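Local coordinates for protein formylmethanofuran--tetrahydromethanopterin formyltransferase (Methanosarcina barkeri, PDB 1M5S) that probably transfers a formyl group reversibly from formylmethanofuran to tetrahydromethanopterin, a step on the route from carbon dioxide to methane, at residues 81-92 and 113-121; 254-265 and 288-297. One frame throughout, in Å; residues are numbered along the deposited sequence.

Contact 1: 81-92 and 113-121. Unlike the reference sequence in segment 113-121: Asp115 (reference Phe).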
loop_
_atom_site.group_PDB
_atom_site.type_symbol
_atom_site.label_atom_id
_atom_site.label_comp_id
_atom_site.label_asym_id
_atom_site.label_seq_id
_atom_site.Cartn_x
_atom_site.Cartn_y
_atom_site.Cartn_z
ATOM N N TYR A 81 -26.394 18.911 -14.177
ATOM C CA TYR A 81 -26.223 17.752 -15.063
ATOM C C TYR A 81 -25.305 18.002 -16.267
ATOM O O TYR A 81 -24.718 17.064 -16.806
ATOM C CB TYR A 81 -27.579 17.277 -15.591
ATOM C CG TYR A 81 -28.273 16.218 -14.758
ATOM C CD1 TYR A 81 -27.549 15.267 -14.038
ATOM C CD2 TYR A 81 -29.664 16.136 -14.739
ATOM C CE1 TYR A 81 -28.205 14.252 -13.318
ATOM C CE2 TYR A 81 -30.327 15.138 -14.026
ATOM C CZ TYR A 81 -29.596 14.199 -13.319
ATOM O OH TYR A 81 -30.265 13.211 -12.630
ATOM N N GLU A 82 -25.291 19.240 -16.759
ATOM C CA GLU A 82 -24.431 19.634 -17.874
ATOM C C GLU A 82 -22.958 19.518 -17.493
ATOM O O GLU A 82 -22.142 19.003 -18.264
ATOM C CB GLU A 82 -24.747 21.077 -18.291
ATOM C CG GLU A 82 -23.738 21.713 -19.255
ATOM C CD GLU A 82 -23.961 23.213 -19.442
ATOM O OE1 GLU A 82 -25.115 23.620 -19.709
ATOM O OE2 GLU A 82 -22.982 23.985 -19.330
ATOM N N ALA A 83 -22.626 20.024 -16.311
ATOM C CA ALA A 83 -21.267 19.964 -15.791
ATOM C C ALA A 83 -20.801 18.525 -15.549
ATOM O O ALA A 83 -19.635 18.204 -15.773
ATOM C CB ALA A 83 -21.171 20.775 -14.502
ATOM N N LEU A 84 -21.728 17.658 -15.152
ATOM C CA LEU A 84 -21.429 16.259 -14.856
ATOM C C LEU A 84 -20.961 15.475 -16.081
ATOM O O LEU A 84 -19.928 14.807 -16.031
ATOM C CB LEU A 84 -22.655 15.574 -14.248
ATOM C CG LEU A 84 -22.394 14.213 -13.601
ATOM C CD1 LEU A 84 -21.242 14.344 -12.611
ATOM C CD2 LEU A 84 -23.648 13.700 -12.910
ATOM N N GLU A 85 -21.741 15.527 -17.160
ATOM C CA GLU A 85 -21.369 14.908 -18.431
ATOM C C GLU A 85 -19.986 15.375 -18.856
ATOM O O GLU A 85 -19.158 14.576 -19.283
ATOM C CB GLU A 85 -22.394 15.261 -19.521
ATOM C CG GLU A 85 -22.029 14.767 -20.928
ATOM C CD GLU A 85 -23.234 14.650 -21.858
ATOM O OE1 GLU A 85 -24.014 15.622 -21.959
ATOM O OE2 GLU A 85 -23.393 13.589 -22.501
ATOM N N GLU A 86 -19.720 16.661 -18.656
ATOM C CA GLU A 86 -18.423 17.248 -18.967
ATOM C C GLU A 86 -17.321 16.624 -18.110
ATOM O O GLU A 86 -16.270 16.243 -18.629
ATOM C CB GLU A 86 -18.471 18.762 -18.735
ATOM C CG GLU A 86 -17.268 19.545 -19.253
ATOM C CD GLU A 86 -17.341 21.029 -18.905
ATOM O OE1 GLU A 86 -18.455 21.544 -18.658
ATOM O OE2 GLU A 86 -16.278 21.683 -18.873
ATOM N N GLN A 87 -17.584 16.496 -16.809
ATOM C CA GLN A 87 -16.609 15.947 -15.870
ATOM C C GLN A 87 -16.361 14.475 -16.143
ATOM O O GLN A 87 -15.234 13.999 -16.045
ATOM C CB GLN A 87 -17.088 16.122 -14.431
ATOM C CG GLN A 87 -16.860 17.503 -13.880
ATOM C CD GLN A 87 -15.415 17.937 -13.965
ATOM O OE1 GLN A 87 -14.557 17.397 -13.276
ATOM N NE2 GLN A 87 -15.145 18.953 -14.779
ATOM N N LEU A 88 -17.421 13.764 -16.511
ATOM C CA LEU A 88 -17.310 12.366 -16.892
ATOM C C LEU A 88 -16.421 12.199 -18.118
ATOM O O LEU A 88 -15.519 11.362 -18.125
ATOM C CB LEU A 88 -18.690 11.785 -17.178
ATOM C CG LEU A 88 -19.538 11.515 -15.940
ATOM C CD1 LEU A 88 -20.928 11.071 -16.356
ATOM C CD2 LEU A 88 -18.872 10.455 -15.092
ATOM N N LEU A 89 -16.631 13.047 -19.120
ATOM C CA LEU A 89 -15.853 12.989 -20.352
ATOM C C LEU A 89 -14.378 13.217 -20.086
ATOM O O LEU A 89 -13.547 12.408 -20.475
ATOM C CB LEU A 89 -16.357 14.027 -21.373
ATOM C CG LEU A 89 -17.202 13.502 -22.531
ATOM C CD1 LEU A 89 -16.468 12.361 -23.216
ATOM C CD2 LEU A 89 -18.546 13.033 -22.000
ATOM N N GLU A 90 -14.071 14.286 -19.357
ATOM C CA GLU A 90 -12.693 14.690 -19.122
ATOM C C GLU A 90 -11.959 13.737 -18.164
ATOM O O GLU A 90 -10.794 13.413 -18.377
ATOM C CB GLU A 90 -12.667 16.121 -18.577
ATOM C CG GLU A 90 -13.032 17.165 -19.631
ATOM C CD GLU A 90 -13.041 18.580 -19.104
ATOM O OE1 GLU A 90 -12.097 18.959 -18.372
ATOM O OE2 GLU A 90 -13.983 19.323 -19.462
ATOM N N ARG A 91 -12.666 13.241 -17.154
ATOM C CA ARG A 91 -12.056 12.408 -16.097
ATOM C C ARG A 91 -11.880 10.943 -16.542
ATOM O O ARG A 91 -10.902 10.276 -16.177
ATOM C CB ARG A 91 -12.909 12.448 -14.832
ATOM C CG ARG A 91 -12.485 13.563 -13.869
ATOM C CD ARG A 91 -13.564 13.907 -12.842
ATOM N NE ARG A 91 -13.330 15.188 -12.158
ATOM C CZ ARG A 91 -12.394 15.376 -11.216
ATOM N NH1 ARG A 91 -11.587 14.376 -10.835
ATOM N NH2 ARG A 91 -12.187 16.541 -10.586
ATOM N N ILE A 92 -12.864 10.420 -17.267
ATOM C CA ILE A 92 -12.760 9.072 -17.802
ATOM C C ILE A 92 -11.860 9.039 -19.038
ATOM O O ILE A 92 -10.966 8.199 -19.145
ATOM C CB ILE A 92 -14.136 8.499 -18.122
ATOM C CG1 ILE A 92 -14.911 8.292 -16.821
ATOM C CG2 ILE A 92 -13.999 7.183 -18.843
ATOM C CD1 ILE A 92 -16.217 7.592 -17.001
ATOM N N LYS A 113 -31.622 9.158 -15.972
ATOM C CA LYS A 113 -30.644 9.964 -16.702
ATOM C C LYS A 113 -29.448 9.099 -17.136
ATOM O O LYS A 113 -29.047 8.192 -16.412
ATOM C CB LYS A 113 -30.170 11.123 -15.824
ATOM C CG LYS A 113 -30.137 12.458 -16.532
ATOM C CD LYS A 113 -28.791 12.701 -17.167
ATOM C CE LYS A 113 -28.690 14.113 -17.703
ATOM N NZ LYS A 113 -29.524 14.306 -18.914
ATOM N N GLN A 114 -28.983 9.300 -18.370
ATOM C CA GLN A 114 -27.854 8.553 -18.935
ATOM C C GLN A 114 -27.014 9.449 -19.842
ATOM O O GLN A 114 -27.527 10.045 -20.792
ATOM C CB GLN A 114 -28.344 7.358 -19.757
ATOM C CG GLN A 114 -29.064 6.281 -18.972
ATOM C CD GLN A 114 -28.133 5.435 -18.132
ATOM O OE1 GLN A 114 -26.914 5.473 -18.304
ATOM N NE2 GLN A 114 -28.705 4.652 -17.222
ATOM N N ASP A 115 -25.723 9.548 -19.544
ATOM C CA ASP A 115 -24.798 10.271 -20.405
ATOM C C ASP A 115 -24.077 9.252 -21.291
ATOM O O ASP A 115 -23.682 8.186 -20.815
ATOM C CB ASP A 115 -23.796 11.060 -19.556
ATOM C CG ASP A 115 -24.466 12.122 -18.689
ATOM O OD1 ASP A 115 -24.573 11.921 -17.459
ATOM O OD2 ASP A 115 -24.872 13.170 -19.232
ATOM N N ASN A 116 -24.000 9.524 -22.591
ATOM C CA ASN A 116 -23.464 8.543 -23.539
ATOM C C ASN A 116 -21.942 8.627 -23.678
ATOM O O ASN A 116 -21.399 8.579 -24.784
ATOM C CB ASN A 116 -24.159 8.677 -24.909
ATOM C CG ASN A 116 -23.787 9.964 -25.652
ATOM O OD1 ASN A 116 -23.330 10.952 -25.058
ATOM N ND2 ASN A 116 -23.976 9.946 -26.971
ATOM N N VAL A 117 -21.267 8.601 -22.531
ATOM C CA VAL A 117 -19.817 8.761 -22.439
ATOM C C VAL A 117 -19.040 7.778 -23.329
ATOM O O VAL A 117 -18.129 8.179 -24.049
ATOM C CB VAL A 117 -19.357 8.601 -20.966
ATOM C CG1 VAL A 117 -17.868 8.897 -20.830
ATOM C CG2 VAL A 117 -20.167 9.529 -20.073
ATOM N N GLY A 118 -19.445 6.511 -23.319
ATOM C CA GLY A 118 -18.769 5.507 -24.121
ATOM C C GLY A 118 -18.864 5.770 -25.615
ATOM O O GLY A 118 -17.914 5.527 -26.361
ATOM N N PHE A 119 -20.032 6.224 -26.062
ATOM C CA PHE A 119 -20.224 6.607 -27.457
ATOM C C PHE A 119 -19.285 7.758 -27.794
ATOM O O PHE A 119 -18.635 7.753 -28.834
ATOM C CB PHE A 119 -21.685 7.021 -27.700
ATOM C CG PHE A 119 -21.955 7.524 -29.097
ATOM C CD1 PHE A 119 -21.784 8.872 -29.412
ATOM C CD2 PHE A 119 -22.342 6.647 -30.107
ATOM C CE1 PHE A 119 -21.984 9.340 -30.712
ATOM C CE2 PHE A 119 -22.546 7.102 -31.414
ATOM C CZ PHE A 119 -22.365 8.453 -31.715
ATOM N N LYS A 120 -19.163 8.708 -26.874
ATOM C CA LYS A 120 -18.371 9.903 -27.116
ATOM C C LYS A 120 -16.878 9.610 -27.096
ATOM O O LYS A 120 -16.106 10.258 -27.797
ATOM C CB LYS A 120 -18.711 10.980 -26.081
ATOM C CG LYS A 120 -20.097 11.584 -26.254
ATOM C CD LYS A 120 -20.369 12.638 -25.197
ATOM C CE LYS A 120 -21.100 13.840 -25.774
ATOM N NZ LYS A 120 -20.902 15.052 -24.929
ATOM N N LEU A 121 -16.479 8.612 -26.315
ATOM C CA LEU A 121 -15.064 8.261 -26.180
ATOM C C LEU A 121 -14.548 7.432 -27.355
ATOM O O LEU A 121 -13.373 7.534 -27.714
ATOM C CB LEU A 121 -14.827 7.498 -24.864
ATOM C CG LEU A 121 -14.888 8.298 -23.559
ATOM C CD1 LEU A 121 -14.650 7.379 -22.377
ATOM C CD2 LEU A 121 -13.853 9.412 -23.585
#

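Contact 2: 254-265 and 288-297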
loop_
_atom_site.group_PDB
_atom_site.type_symbol
_atom_site.label_atom_id
_atom_site.label_comp_id
_atom_site.label_asym_id
_atom_site.label_seq_id
_atom_site.Cartn_x
_atom_site.Cartn_y
_atom_site.Cartn_z
ATOM N N GLU A 254 -30.712 8.894 1.063
ATOM C CA GLU A 254 -30.602 9.267 2.470
ATOM C C GLU A 254 -30.192 8.091 3.338
ATOM O O GLU A 254 -29.419 8.252 4.281
ATOM C CB GLU A 254 -31.929 9.831 2.975
ATOM C CG GLU A 254 -32.076 11.329 2.761
ATOM C CD GLU A 254 -33.365 11.886 3.349
ATOM O OE1 GLU A 254 -33.606 11.712 4.569
ATOM O OE2 GLU A 254 -34.129 12.511 2.585
ATOM N N GLU A 255 -30.688 6.906 2.990
ATOM C CA GLU A 255 -30.416 5.685 3.748
ATOM C C GLU A 255 -28.928 5.332 3.745
ATOM O O GLU A 255 -28.396 4.846 4.745
ATOM C CB GLU A 255 -31.225 4.514 3.180
ATOM C CG GLU A 255 -32.738 4.744 3.170
ATOM C CD GLU A 255 -33.257 5.251 1.821
ATOM O OE1 GLU A 255 -33.120 6.462 1.523
ATOM O OE2 GLU A 255 -33.826 4.436 1.061
ATOM N N SER A 256 -28.264 5.611 2.625
ATOM C CA SER A 256 -26.859 5.278 2.444
ATOM C C SER A 256 -25.983 6.253 3.209
ATOM O O SER A 256 -24.994 5.851 3.820
ATOM C CB SER A 256 -26.489 5.305 0.960
ATOM O OG SER A 256 -27.159 4.273 0.258
ATOM N N ILE A 257 -26.356 7.530 3.181
ATOM C CA ILE A 257 -25.666 8.536 3.969
ATOM C C ILE A 257 -25.759 8.194 5.451
ATOM O O ILE A 257 -24.765 8.260 6.172
ATOM C CB ILE A 257 -26.264 9.929 3.750
ATOM C CG1 ILE A 257 -26.294 10.258 2.257
ATOM C CG2 ILE A 257 -25.464 10.961 4.534
ATOM C CD1 ILE A 257 -25.206 11.180 1.802
ATOM N N LYS A 258 -26.937 7.758 5.888
ATOM C CA LYS A 258 -27.145 7.409 7.290
ATOM C C LYS A 258 -26.336 6.186 7.686
ATOM O O LYS A 258 -25.715 6.165 8.747
ATOM C CB LYS A 258 -28.629 7.162 7.570
ATOM C CG LYS A 258 -29.433 8.445 7.671
ATOM C CD LYS A 258 -30.936 8.197 7.671
ATOM C CE LYS A 258 -31.683 9.521 7.508
ATOM N NZ LYS A 258 -33.155 9.376 7.675
ATOM N N ALA A 259 -26.338 5.175 6.825
ATOM C CA ALA A 259 -25.544 3.976 7.056
ATOM C C ALA A 259 -24.068 4.335 7.224
ATOM O O ALA A 259 -23.385 3.778 8.087
ATOM C CB ALA A 259 -25.726 2.995 5.902
ATOM N N ALA A 260 -23.612 5.315 6.445
ATOM C CA ALA A 260 -22.214 5.739 6.454
ATOM C C ALA A 260 -21.880 6.558 7.698
ATOM O O ALA A 260 -20.841 6.352 8.316
ATOM C CB ALA A 260 -21.897 6.540 5.190
ATOM N N MET A 261 -22.757 7.493 8.055
ATOM C CA MET A 261 -22.582 8.296 9.264
ATOM C C MET A 261 -22.572 7.420 10.513
ATOM O O MET A 261 -21.698 7.554 11.370
ATOM C CB MET A 261 -23.698 9.336 9.374
ATOM C CG MET A 261 -23.647 10.398 8.288
ATOM S SD MET A 261 -24.989 11.607 8.383
ATOM C CE MET A 261 -24.529 12.522 9.821
ATOM N N LYS A 262 -23.490 6.459 10.562
ATOM C CA LYS A 262 -23.593 5.563 11.701
ATOM C C LYS A 262 -22.351 4.665 11.828
ATOM O O LYS A 262 -21.744 4.592 12.899
ATOM C CB LYS A 262 -24.861 4.711 11.581
ATOM C CG LYS A 262 -25.088 3.737 12.730
ATOM C CD LYS A 262 -26.368 2.961 12.534
ATOM C CE LYS A 262 -26.549 1.923 13.616
ATOM N NZ LYS A 262 -27.863 1.241 13.494
ATOM N N ALA A 263 -21.975 4.001 10.734
ATOM C CA ALA A 263 -20.814 3.107 10.727
ATOM C C ALA A 263 -19.530 3.879 11.008
ATOM O O ALA A 263 -18.677 3.435 11.791
ATOM C CB ALA A 263 -20.710 2.391 9.384
ATOM N N GLY A 264 -19.443 5.076 10.435
ATOM C CA GLY A 264 -18.272 5.915 10.623
ATOM C C GLY A 264 -18.117 6.383 12.055
ATOM O O GLY A 264 -17.003 6.400 12.585
ATOM N N ILE A 265 -19.232 6.758 12.685
ATOM C CA ILE A 265 -19.221 7.207 14.071
ATOM C C ILE A 265 -18.874 6.046 14.996
ATOM O O ILE A 265 -18.045 6.191 15.890
ATOM C CB ILE A 265 -20.589 7.823 14.478
ATOM C CG1 ILE A 265 -20.709 9.238 13.904
ATOM C CG2 ILE A 265 -20.731 7.870 16.006
ATOM C CD1 ILE A 265 -22.107 9.805 13.948
ATOM N N LYS A 288 -31.638 21.048 2.166
ATOM C CA LYS A 288 -32.909 20.342 2.332
ATOM C C LYS A 288 -32.851 19.175 3.325
ATOM O O LYS A 288 -33.828 18.892 4.024
ATOM C CB LYS A 288 -33.402 19.832 0.970
ATOM C CG LYS A 288 -34.733 19.091 1.033
ATOM C CD LYS A 288 -34.749 17.869 0.123
ATOM C CE LYS A 288 -35.794 16.846 0.578
ATOM N NZ LYS A 288 -35.498 16.273 1.931
ATOM N N TYR A 289 -31.700 18.508 3.386
ATOM C CA TYR A 289 -31.582 17.231 4.086
ATOM C C TYR A 289 -31.024 17.387 5.506
ATOM O O TYR A 289 -30.031 18.086 5.725
ATOM C CB TYR A 289 -30.706 16.268 3.271
ATOM C CG TYR A 289 -31.218 15.995 1.867
ATOM C CD1 TYR A 289 -30.723 16.705 0.771
ATOM C CD2 TYR A 289 -32.207 15.033 1.636
ATOM C CE1 TYR A 289 -31.202 16.468 -0.521
ATOM C CE2 TYR A 289 -32.693 14.785 0.348
ATOM C CZ TYR A 289 -32.186 15.507 -0.725
ATOM O OH TYR A 289 -32.658 15.262 -1.997
ATOM N N GLN A 290 -31.732 16.811 6.474
ATOM C CA GLN A 290 -31.295 16.838 7.864
ATOM C C GLN A 290 -31.056 15.424 8.376
ATOM O O GLN A 290 -31.951 14.566 8.336
ATOM C CB GLN A 290 -32.316 17.571 8.754
ATOM C CG GLN A 290 -33.586 16.782 9.115
ATOM C CD GLN A 290 -33.891 16.789 10.614
ATOM O OE1 GLN A 290 -33.566 17.742 11.328
ATOM N NE2 GLN A 290 -34.537 15.724 11.090
ATOM N N PHE A 291 -29.802 15.161 8.741
ATOM C CA PHE A 291 -29.405 13.867 9.276
ATOM C C PHE A 291 -29.070 14.032 10.747
ATOM O O PHE A 291 -28.047 14.625 11.100
ATOM C CB PHE A 291 -28.202 13.330 8.502
ATOM C CG PHE A 291 -28.472 13.128 7.039
ATOM C CD1 PHE A 291 -28.059 14.073 6.102
ATOM C CD2 PHE A 291 -29.150 11.995 6.596
ATOM C CE1 PHE A 291 -28.317 13.891 4.747
ATOM C CE2 PHE A 291 -29.411 11.804 5.240
ATOM C CZ PHE A 291 -28.992 12.757 4.315
ATOM N N LYS A 292 -30.042 13.690 11.589
ATOM C CA LYS A 292 -29.898 13.844 13.026
ATOM C C LYS A 292 -29.097 12.685 13.597
ATOM O O LYS A 292 -29.460 11.513 13.430
ATOM C CB LYS A 292 -31.276 13.932 13.705
ATOM C CG LYS A 292 -31.864 15.343 13.731
ATOM C CD LYS A 292 -33.014 15.469 14.720
ATOM N N LEU A 293 -28.030 13.033 14.310
ATOM C CA LEU A 293 -27.078 12.062 14.835
ATOM C C LEU A 293 -27.738 11.030 15.745
ATOM O O LEU A 293 -27.531 9.828 15.576
ATOM C CB LEU A 293 -25.953 12.791 15.582
ATOM C CG LEU A 293 -24.679 13.162 14.810
ATOM C CD1 LEU A 293 -25.000 13.656 13.416
ATOM C CD2 LEU A 293 -23.904 14.219 15.591
ATOM N N HIS A 294 -28.622 11.485 16.628
ATOM C CA HIS A 294 -29.246 10.589 17.601
ATOM C C HIS A 294 -30.215 9.600 16.964
ATOM O O HIS A 294 -30.484 8.530 17.518
ATOM C CB HIS A 294 -29.966 11.403 18.675
ATOM C CG HIS A 294 -29.052 11.963 19.727
ATOM N ND1 HIS A 294 -29.454 12.166 21.026
ATOM C CD2 HIS A 294 -27.759 12.352 19.663
ATOM C CE1 HIS A 294 -28.449 12.660 21.723
ATOM N NE2 HIS A 294 -27.403 12.786 20.919
ATOM N N GLU A 295 -30.710 9.945 15.781
ATOM C CA GLU A 295 -31.641 9.084 15.066
ATOM C C GLU A 295 -30.937 7.985 14.275
ATOM O O GLU A 295 -31.584 7.081 13.742
ATOM C CB GLU A 295 -32.512 9.921 14.137
ATOM C CG GLU A 295 -33.304 10.987 14.866
ATOM C CD GLU A 295 -34.341 11.663 13.989
ATOM O OE1 GLU A 295 -34.024 12.004 12.824
ATOM O OE2 GLU A 295 -35.462 11.893 14.489
ATOM N N LEU A 296 -29.606 8.037 14.242
ATOM C CA LEU A 296 -28.821 7.011 13.569
ATOM C C LEU A 296 -28.840 5.707 14.354
ATOM O O LEU A 296 -28.821 4.626 13.770
ATOM C CB LEU A 296 -27.378 7.486 13.382
ATOM C CG LEU A 296 -27.178 8.726 12.507
ATOM C CD1 LEU A 296 -25.757 9.242 12.642
ATOM C CD2 LEU A 296 -27.494 8.385 11.055
ATOM N N PHE A 297 -28.985 5.807 15.670
ATOM C CA PHE A 297 -28.750 4.663 16.544
ATOM C C PHE A 297 -30.019 4.095 17.157
ATOM O O PHE A 297 -30.924 4.883 17.503
ATOM C CB PHE A 297 -27.753 5.054 17.637
ATOM C CG PHE A 297 -26.513 5.713 17.100
ATOM C CD1 PHE A 297 -26.389 7.103 17.107
ATOM C CD2 PHE A 297 -25.519 4.955 16.487
ATOM C CE1 PHE A 297 -25.295 7.732 16.509
ATOM C CE2 PHE A 297 -24.425 5.573 15.884
ATOM C CZ PHE A 297 -24.313 6.965 15.895
ATOM O OXT PHE A 297 -30.106 2.853 17.232
#

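Contact 1: 81-92 and 113-121
Leu89, Asp115 and Glu85 carry this helix-against-strand-and-helix contact, part of an alpha/beta sandwich in which 81-92 lies beside strand 113-115 and the short helix after it. It illustrates how one helix face can pass from polar to apolar along its length. With CG anti to the backbone N (chi1 175°), the extended Glu85 chain runs past Asp115, whose OD2 sits 3.3 Å from Glu85 CB. The two carboxylates are turned 58° apart, and Glu85 OE2 lies 3.6 Å from Asp115 OD2, a like-charge approach that may raise the proton affinity of one or both. Lys120 may offset it in part, its NZ making a long salt bridge of 3.8 Å to Glu85 OE2. Further on, Leu89 spreads its branches: CD2 meets Lys120 CD at 3.7 Å, while CD1 touches Leu121 CD2 at 4.0 Å. Leu121 CD1 closes on Ile92 CG2, 3.6 Å away. At the other end, a bend at chi2 (-91°) lays the Lys113 chain across the Tyr81 ring and brings CE over its face, 3.8 Å from the centroid, a CH-pi contact; a bend at chi4 directs NZ to an off-centre cation-pi position. Lys19 is another cation-pi partner of the ring. An alanine at Tyr81 is likely to leave the Lys113 chain without the surface it lies on, free to swing away. Inward, Leu84 and Leu88 pack on strands 71-78 and 12-26. Asp115, where the reference sequence has phenylalanine, also buries OD1, which has no polar partner in the model and lies 3.9 Å from Leu88 CD1.

Contact 2: 254-265 and 288-297
Glu254 OE2 is approached from two sources: it lies at the edge of the Tyr289 ring, near the ring plane and 3.3 Å from Tyr289 CD2, while the poorly ordered Lys288 brings its NZ to 4.1 Å, beyond salt-bridge range. The other oxygen, OE1, makes a long salt bridge of 3.9 Å with Lys258 NZ, one turn on in the helix, so any charge compensation is likely to be loose. No hydrogen bond joins the segments, and the contact shows how a helix can be packed on a strand and the turn after it, with one ring, Phe291, burying the most surface. Ile257 CG2 stands over its centre, 4.0 Å from the centroid and 11° off the normal, a CH-pi contact; Lys258 CE comes to the edge, 3.7 Å from Phe291 CD2; and the CG of Glu254 approaches obliquely. Met261 adds a Met-aromatic contact, its SD oblique to the ring and 3.6 Å from Phe291 CB. A bend at chi3 (71°) turns its CE methyl on to Leu293. Beyond the strand, Leu296 inserts between helix turns, CD1 resting against both Met261 CB and Ile265 CD1 and CD2 against Lys258. The extended Lys262 runs beside the C terminus, with CD 3.2 Å from Leu296 O and CG against the Phe297 ring. Strand 289-292 pairs with strand 12-26, with a classic beta bulge where Lys288 and Tyr289 face Ala15, and helix 254-268 covers it together with strands 147-170 and 243-251, which Ile257, Ile265 and Met261 touch.

In the fold
Read from the N terminus, after two short strands the chain lays down strand 12-26, which later serves both contacts. Contact 1 closes a loop of 20 residues between 81-92 and 113-121; contact 2 opens much later and closes one of 22 residues, bringing the C terminus back on to helix 254-268. The loops follow in series, neither enclosing nor crossing the other. Their centres lie 30 Å apart, on opposite sides of the chain's centre, with nearest atoms about 11 Å apart. What joins them is the pair of long strands 12-26 and 147-170: contact 1 reaches Val23 and Ile155, contact 2 Ala13 and Ile161. Only contact 1 adjoins another chain: its helix 81-92 packs on Phe43 of a neighbouring subunit.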